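Local coordinates for putative aldo/keto reductase (Salmonella enterica subsp. enterica serovar Typhimurium, PDB 4R9O) that probably works as an NADP-dependent oxidoreductase of the aldo/keto reductase family, built on a TIM barrel, at the interface of chains A and B. Coordinates in Å, arbitrary orientation; residue numbers count along the deposited sequence, not the author numbering. Chains: chain A/B, Putative aldo/keto reductase.

Contact 1: the interface of chains A and B. Residues chain A 255, 285; chain B 101-105, 134, 136.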
ATOM      1  N   ARG A 255      27.850  -5.331 -10.217  1.00 27.79           N
ATOM      2  CA  ARG A 255      28.128  -3.900 -10.212  1.00 28.72           C
ATOM      3  C   ARG A 255      27.733  -3.262  -8.861  1.00 27.81           C
ATOM      4  O   ARG A 255      28.176  -2.167  -8.526  1.00 27.47           O
ATOM      5  CB  ARG A 255      27.379  -3.237 -11.372  1.00 27.56           C
ATOM      6  CG  ARG A 255      27.633  -1.752 -11.554  1.00 31.28           C
ATOM      7  CD  ARG A 255      29.107  -1.471 -11.690  1.00 34.33           C
ATOM      8  NE  ARG A 255      29.393  -0.041 -11.740  1.00 38.42           N
ATOM      9  CZ  ARG A 255      29.530   0.727 -10.664  1.00 37.20           C
ATOM     10  NH1 ARG A 255      29.808   2.018 -10.810  1.00 36.91           N
ATOM     11  NH2 ARG A 255      29.398   0.199  -9.445  1.00 29.49           N
ATOM     12  N   ARG A 285      27.558   3.216 -15.932  1.00 33.93           N
ATOM     13  CA  ARG A 285      26.509   3.596 -14.988  1.00 35.16           C
ATOM     14  C   ARG A 285      25.206   3.758 -15.762  1.00 33.68           C
ATOM     15  O   ARG A 285      24.155   3.284 -15.337  1.00 32.45           O
ATOM     16  CB  ARG A 285      26.858   4.883 -14.235  1.00 35.08           C
ATOM     17  CG  ARG A 285      27.571   4.647 -12.915  1.00 34.17           C
ATOM     18  CD  ARG A 285      27.862   5.950 -12.179  1.00 34.84           C
ATOM     19  NE  ARG A 285      28.448   5.677 -10.869  1.00 35.66           N
ATOM     20  CZ  ARG A 285      27.738   5.540  -9.747  1.00 36.03           C
ATOM     21  NH1 ARG A 285      26.415   5.672  -9.773  1.00 30.47           N
ATOM     22  NH2 ARG A 285      28.350   5.280  -8.600  1.00 35.27           N
TER
ATOM     23  N   HIS B 101      20.433   9.986 -13.968  1.00 27.19           N
ATOM     24  CA  HIS B 101      20.959   8.929 -13.115  1.00 27.34           C
ATOM     25  C   HIS B 101      21.834   9.534 -12.025  1.00 26.35           C
ATOM     26  O   HIS B 101      21.869  10.754 -11.852  1.00 27.33           O
ATOM     27  CB  HIS B 101      21.742   7.877 -13.937  1.00 27.95           C
ATOM     28  CG  HIS B 101      22.918   8.421 -14.701  1.00 30.82           C
ATOM     29  ND1 HIS B 101      22.780   9.202 -15.829  1.00 32.19           N
ATOM     30  CD2 HIS B 101      24.252   8.249 -14.521  1.00 29.93           C
ATOM     31  CE1 HIS B 101      23.981   9.512 -16.297  1.00 32.91           C
ATOM     32  NE2 HIS B 101      24.888   8.949 -15.520  1.00 31.32           N
ATOM     33  N   TYR B 102      22.531   8.679 -11.289  1.00 23.34           N
ATOM     34  CA  TYR B 102      23.417   9.130 -10.226  1.00 23.79           C
ATOM     35  C   TYR B 102      24.851   8.774 -10.521  1.00 27.77           C
ATOM     36  O   TYR B 102      25.128   7.747 -11.147  1.00 30.05           O
ATOM     37  CB  TYR B 102      23.023   8.502  -8.894  1.00 24.78           C
ATOM     38  CG  TYR B 102      21.607   8.744  -8.495  1.00 29.07           C
ATOM     39  CD1 TYR B 102      21.083  10.028  -8.445  1.00 30.54           C
ATOM     40  CD2 TYR B 102      20.787   7.684  -8.138  1.00 30.63           C
ATOM     41  CE1 TYR B 102      19.772  10.240  -8.060  1.00 29.83           C
ATOM     42  CE2 TYR B 102      19.488   7.890  -7.756  1.00 33.48           C
ATOM     43  CZ  TYR B 102      18.984   9.160  -7.719  1.00 32.94           C
ATOM     44  OH  TYR B 102      17.680   9.331  -7.324  1.00 37.85           O
ATOM     45  N   ILE B 103      25.768   9.616 -10.059  1.00 28.64           N
ATOM     46  CA  ILE B 103      27.197   9.323 -10.151  1.00 30.14           C
ATOM     47  C   ILE B 103      27.836   9.690  -8.825  1.00 28.23           C
ATOM     48  O   ILE B 103      27.841  10.860  -8.448  1.00 30.65           O
ATOM     49  CB  ILE B 103      27.906  10.109 -11.289  1.00 26.67           C
ATOM     50  CG1 ILE B 103      27.168   9.970 -12.626  1.00 29.01           C
ATOM     51  CG2 ILE B 103      29.360   9.648 -11.454  1.00 28.31           C
ATOM     52  CD1 ILE B 103      27.836  10.761 -13.760  1.00 26.75           C
ATOM     53  N   THR B 104      28.367   8.704  -8.116  1.00 28.89           N
ATOM     54  CA  THR B 104      28.987   8.969  -6.825  1.00 27.17           C
ATOM     55  C   THR B 104      30.377   8.349  -6.732  1.00 29.21           C
ATOM     56  O   THR B 104      30.846   8.020  -5.641  1.00 32.17           O
ATOM     57  CB  THR B 104      28.094   8.473  -5.656  1.00 31.19           C
ATOM     58  OG1 THR B 104      27.706   7.106  -5.870  1.00 30.56           O
ATOM     59  CG2 THR B 104      26.847   9.334  -5.563  1.00 30.98           C
ATOM     60  N   ASP B 105      31.047   8.228  -7.878  1.00 28.60           N
ATOM     61  CA  ASP B 105      32.412   7.715  -7.919  1.00 32.55           C
ATOM     62  C   ASP B 105      33.369   8.795  -7.426  1.00 32.68           C
ATOM     63  O   ASP B 105      33.081   9.987  -7.557  1.00 30.96           O
ATOM     64  CB  ASP B 105      32.778   7.269  -9.341  1.00 38.75           C
ATOM     65  CG  ASP B 105      31.823   6.209  -9.886  1.00 42.15           C
ATOM     66  OD1 ASP B 105      31.535   5.224  -9.165  1.00 42.92           O
ATOM     67  OD2 ASP B 105      31.350   6.369 -11.034  1.00 41.72           O
ATOM     68  N   ASP B 134      22.453   6.931  -3.792  1.00 29.59           N
ATOM     69  CA  ASP B 134      22.682   6.223  -5.039  1.00 28.47           C
ATOM     70  C   ASP B 134      22.811   4.722  -4.747  1.00 27.20           C
ATOM     71  O   ASP B 134      23.604   4.322  -3.900  1.00 27.60           O
ATOM     72  CB  ASP B 134      23.932   6.821  -5.706  1.00 28.82           C
ATOM     73  CG  ASP B 134      24.496   5.970  -6.843  1.00 30.35           C
ATOM     74  OD1 ASP B 134      23.772   5.145  -7.435  1.00 30.49           O
ATOM     75  OD2 ASP B 134      25.692   6.166  -7.159  1.00 30.07           O
ATOM     76  N   LEU B 136      24.256   2.629  -6.334  1.00 24.60           N
ATOM     77  CA  LEU B 136      25.614   2.217  -6.646  1.00 26.10           C
ATOM     78  C   LEU B 136      26.624   2.908  -5.743  1.00 29.10           C
ATOM     79  O   LEU B 136      27.822   2.824  -5.996  1.00 31.16           O
ATOM     80  CB  LEU B 136      25.942   2.502  -8.121  1.00 25.40           C
ATOM     81  CG  LEU B 136      25.247   1.583  -9.135  1.00 26.06           C
ATOM     82  CD1 LEU B 136      25.745   1.825 -10.563  1.00 26.49           C
ATOM     83  CD2 LEU B 136      25.432   0.123  -8.746  1.00 27.26           C
TER
HETATM   84  O   HOH W   1      30.014   1.849  -7.044  1.00 34.49           O
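The first turn of helix 285-295 and the loop after helix 245-254 of chain A meet two pieces of chain B: strand 101-102 with the loop that follows it, and the loop carrying B:Asp134 and B:Leu136. A:Arg285 is the main anchor. Its side chain runs straight from CG to NE (chi2 -178°), and this reach plants the guanidinium among chain B acceptors. It grips the carboxylate of B:Asp105 side-on in a salt bridge, NE to OD2 at 3.0 Å and NH2 to OD1 at 3.2 Å. The two planes stand 61° apart, and both oxygens are met from above the carboxylate plane. At the neighbouring NH1/NH2 edge, NH1 forms a salt bridge with B:Asp134 OD2 at 2.8 Å, on its syn side and somewhat out of the carboxylate plane. NH1 also donates to the backbone O of B:Tyr102 at 2.8 Å, though this bond is bent at the hydrogen (125°) and arrives above the carbonyl plane. B:Thr104 is the second-shell residue: its hydroxyl OG1 gives a 2.6 Å bond to the anti side of B:Asp134 OD2, helping to fix that acceptor. B:Ile103 CA and B:Thr104 N lie over one guanidinium face and B:Leu136 CD1 over the other, all toward the rim, which limits tilting. The two aspartates would probably favour its positive charge. A:Arg255 is held more loosely, by a long salt bridge from NH1 to B:Asp105 OD1 at 4.0 Å. B:Leu136 CD1 sits over the centre of its guanidinium, while NH2 reaches B:Leu136 O through a water. In the fold, chain A gives its C-terminal helix 285-295, chain B short strand 101-102 and loops, one following strand 127-130.

Contact 2: the interface of chains A and B. Residues chain A 194-195, 256, 288-289; chain B 134-136.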
ATOM      1  N   LEU A 194      17.940  -3.008  -2.583  1.00 35.20           N
ATOM      2  CA  LEU A 194      18.935  -2.015  -2.966  1.00 35.37           C
ATOM      3  C   LEU A 194      18.823  -0.767  -2.102  1.00 38.43           C
ATOM      4  O   LEU A 194      19.820  -0.092  -1.851  1.00 41.00           O
ATOM      5  CB  LEU A 194      18.785  -1.633  -4.435  1.00 35.92           C
ATOM      6  CG  LEU A 194      19.642  -2.414  -5.444  1.00 34.51           C
ATOM      7  CD1 LEU A 194      19.341  -3.898  -5.385  1.00 36.76           C
ATOM      8  CD2 LEU A 194      19.417  -1.878  -6.843  1.00 32.74           C
ATOM      9  N   LEU A 195      17.609  -0.484  -1.640  1.00 38.23           N
ATOM     10  CA  LEU A 195      17.322   0.764  -0.929  1.00 39.80           C
ATOM     11  C   LEU A 195      16.729   0.592   0.471  1.00 38.37           C
ATOM     12  O   LEU A 195      16.599   1.568   1.209  1.00 40.95           O
ATOM     13  CB  LEU A 195      16.372   1.614  -1.760  1.00 42.95           C
ATOM     14  CG  LEU A 195      16.940   2.086  -3.099  1.00 45.99           C
ATOM     15  CD1 LEU A 195      15.880   2.862  -3.863  1.00 47.84           C
ATOM     16  CD2 LEU A 195      18.197   2.929  -2.899  1.00 45.68           C
ATOM     17  N   LEU A 256      26.906  -3.958  -8.091  1.00 28.17           N
ATOM     18  CA  LEU A 256      26.487  -3.459  -6.780  1.00 27.03           C
ATOM     19  C   LEU A 256      27.662  -3.322  -5.792  1.00 28.68           C
ATOM     20  O   LEU A 256      28.521  -4.203  -5.694  1.00 23.37           O
ATOM     21  CB  LEU A 256      25.406  -4.376  -6.198  1.00 26.77           C
ATOM     22  CG  LEU A 256      24.119  -4.438  -7.026  1.00 26.76           C
ATOM     23  CD1 LEU A 256      23.174  -5.485  -6.469  1.00 27.00           C
ATOM     24  CD2 LEU A 256      23.450  -3.066  -7.060  1.00 27.03           C
ATOM     25  N   TRP A 288      23.712   0.543 -16.518  1.00 30.60           N
ATOM     26  CA  TRP A 288      23.154  -0.024 -15.295  1.00 29.06           C
ATOM     27  C   TRP A 288      21.793   0.581 -14.964  1.00 32.03           C
ATOM     28  O   TRP A 288      20.875  -0.129 -14.554  1.00 31.36           O
ATOM     29  CB  TRP A 288      24.107   0.179 -14.107  1.00 28.36           C
ATOM     30  CG  TRP A 288      23.698  -0.621 -12.870  1.00 27.27           C
ATOM     31  CD1 TRP A 288      24.105  -1.880 -12.541  1.00 27.76           C
ATOM     32  CD2 TRP A 288      22.814  -0.197 -11.818  1.00 27.64           C
ATOM     33  NE1 TRP A 288      23.516  -2.281 -11.360  1.00 29.41           N
ATOM     34  CE2 TRP A 288      22.723  -1.269 -10.895  1.00 29.74           C
ATOM     35  CE3 TRP A 288      22.098   0.976 -11.570  1.00 27.98           C
ATOM     36  CZ2 TRP A 288      21.941  -1.192  -9.732  1.00 32.76           C
ATOM     37  CZ3 TRP A 288      21.317   1.051 -10.417  1.00 30.43           C
ATOM     38  CH2 TRP A 288      21.241  -0.034  -9.513  1.00 32.59           C
ATOM     39  N   PHE A 289      21.662   1.893 -15.144  1.00 30.13           N
ATOM     40  CA  PHE A 289      20.428   2.583 -14.776  1.00 30.26           C
ATOM     41  C   PHE A 289      19.330   2.381 -15.824  1.00 31.27           C
ATOM     42  O   PHE A 289      18.146   2.357 -15.493  1.00 31.12           O
ATOM     43  CB  PHE A 289      20.698   4.074 -14.549  1.00 31.49           C
ATOM     44  CG  PHE A 289      21.276   4.387 -13.190  1.00 32.40           C
ATOM     45  CD1 PHE A 289      20.441   4.555 -12.086  1.00 31.56           C
ATOM     46  CD2 PHE A 289      22.645   4.513 -13.010  1.00 27.56           C
ATOM     47  CE1 PHE A 289      20.959   4.841 -10.829  1.00 29.38           C
ATOM     48  CE2 PHE A 289      23.175   4.800 -11.750  1.00 29.09           C
ATOM     49  CZ  PHE A 289      22.328   4.970 -10.660  1.00 29.10           C
TER
ATOM     50  N   ASP B 134      22.453   6.931  -3.792  1.00 29.59           N
ATOM     51  CA  ASP B 134      22.682   6.223  -5.039  1.00 28.47           C
ATOM     52  C   ASP B 134      22.811   4.722  -4.747  1.00 27.20           C
ATOM     53  O   ASP B 134      23.604   4.322  -3.900  1.00 27.60           O
ATOM     54  CB  ASP B 134      23.932   6.821  -5.706  1.00 28.82           C
ATOM     55  CG  ASP B 134      24.496   5.970  -6.843  1.00 30.35           C
ATOM     56  OD1 ASP B 134      23.772   5.145  -7.435  1.00 30.49           O
ATOM     57  OD2 ASP B 134      25.692   6.166  -7.159  1.00 30.07           O
ATOM     58  N   PRO B 135      22.003   3.884  -5.424  1.00 26.53           N
ATOM     59  CA  PRO B 135      22.117   2.437  -5.189  1.00 28.75           C
ATOM     60  C   PRO B 135      23.503   1.900  -5.517  1.00 28.24           C
ATOM     61  O   PRO B 135      23.877   0.834  -5.035  1.00 28.59           O
ATOM     62  CB  PRO B 135      21.066   1.837  -6.136  1.00 30.97           C
ATOM     63  CG  PRO B 135      20.842   2.888  -7.177  1.00 30.30           C
ATOM     64  CD  PRO B 135      20.969   4.189  -6.425  1.00 26.81           C
ATOM     65  N   LEU B 136      24.256   2.629  -6.334  1.00 24.60           N
ATOM     66  CA  LEU B 136      25.614   2.217  -6.646  1.00 26.10           C
ATOM     67  C   LEU B 136      26.624   2.908  -5.743  1.00 29.10           C
ATOM     68  O   LEU B 136      27.822   2.824  -5.996  1.00 31.16           O
ATOM     69  CB  LEU B 136      25.942   2.502  -8.121  1.00 25.40           C
ATOM     70  CG  LEU B 136      25.247   1.583  -9.135  1.00 26.06           C
ATOM     71  CD1 LEU B 136      25.745   1.825 -10.563  1.00 26.49           C
ATOM     72  CD2 LEU B 136      25.432   0.123  -8.746  1.00 27.26           C
TER
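A loop of chain B, B:Asp134 to B:Leu136, pushes its apolar side chains against helix 285-295 of chain A, with 3-10 helix 192-194 and the loop at A:Leu256 alongside. The indole of A:Trp288 is the platform. Its CG points away from the backbone N (chi1 -169°), which turns a broad ring face to the incoming leucine. B:Leu136 spreads both methyls over this face: B:Leu136 CD2 lies 3.7 Å from A:Trp288 CE2, a CH-pi contact over the six-membered ring, and B:Leu136 CD1 rests 3.8 Å from A:Trp288 CD2, so the methyls meet the two atoms of the ring fusion. The two side chains run past each other in opposite directions. B:Pro135 takes the far end of the six-membered ring, its CG 3.8 Å from A:Trp288 CZ3, and its CB faces A:Leu194 CD2 at 4.1 Å. A:Leu195 adds a looser apolar flank next to the proline. The same leucine methyl, B:Leu136 CD2, also meets A:Leu256 CD2 at 4.1 Å, the side chains crossing at about a right angle. A:Phe289 supports the platform from within chain A, because A:Trp288 CE3 sits over the centre of its ring. The same phenyl presents its edge to chain B: CZ lies 3.5 Å from B:Asp134 OD1, which is in the ring plane, a position where the aromatic hydrogen would probably interact favourably with the carboxylate. The proline and leucine are thus received by an apolar surface shaped mainly by one helix. This patch adds hydrophobic contact between two copies in the deposited assembly of six, and it probably helps hold them together.

Contact 1 and contact 2 are neighbouring parts of one interface, with their C-alpha centres about 7 Å apart. They share B:Asp134 and B:Leu136 on one side and helix 285-295 on the other, which supplies a charged anchor to contact 1 and an aromatic platform to contact 2. The short chain B loop is therefore held by polar and apolar means at once. The whole interface is not an exact two-fold, and in the parts described each chain offers different residues. Together the contacts could help join copies within the six-chain deposited assembly, although the structure alone does not show whether this is the assembly in solution.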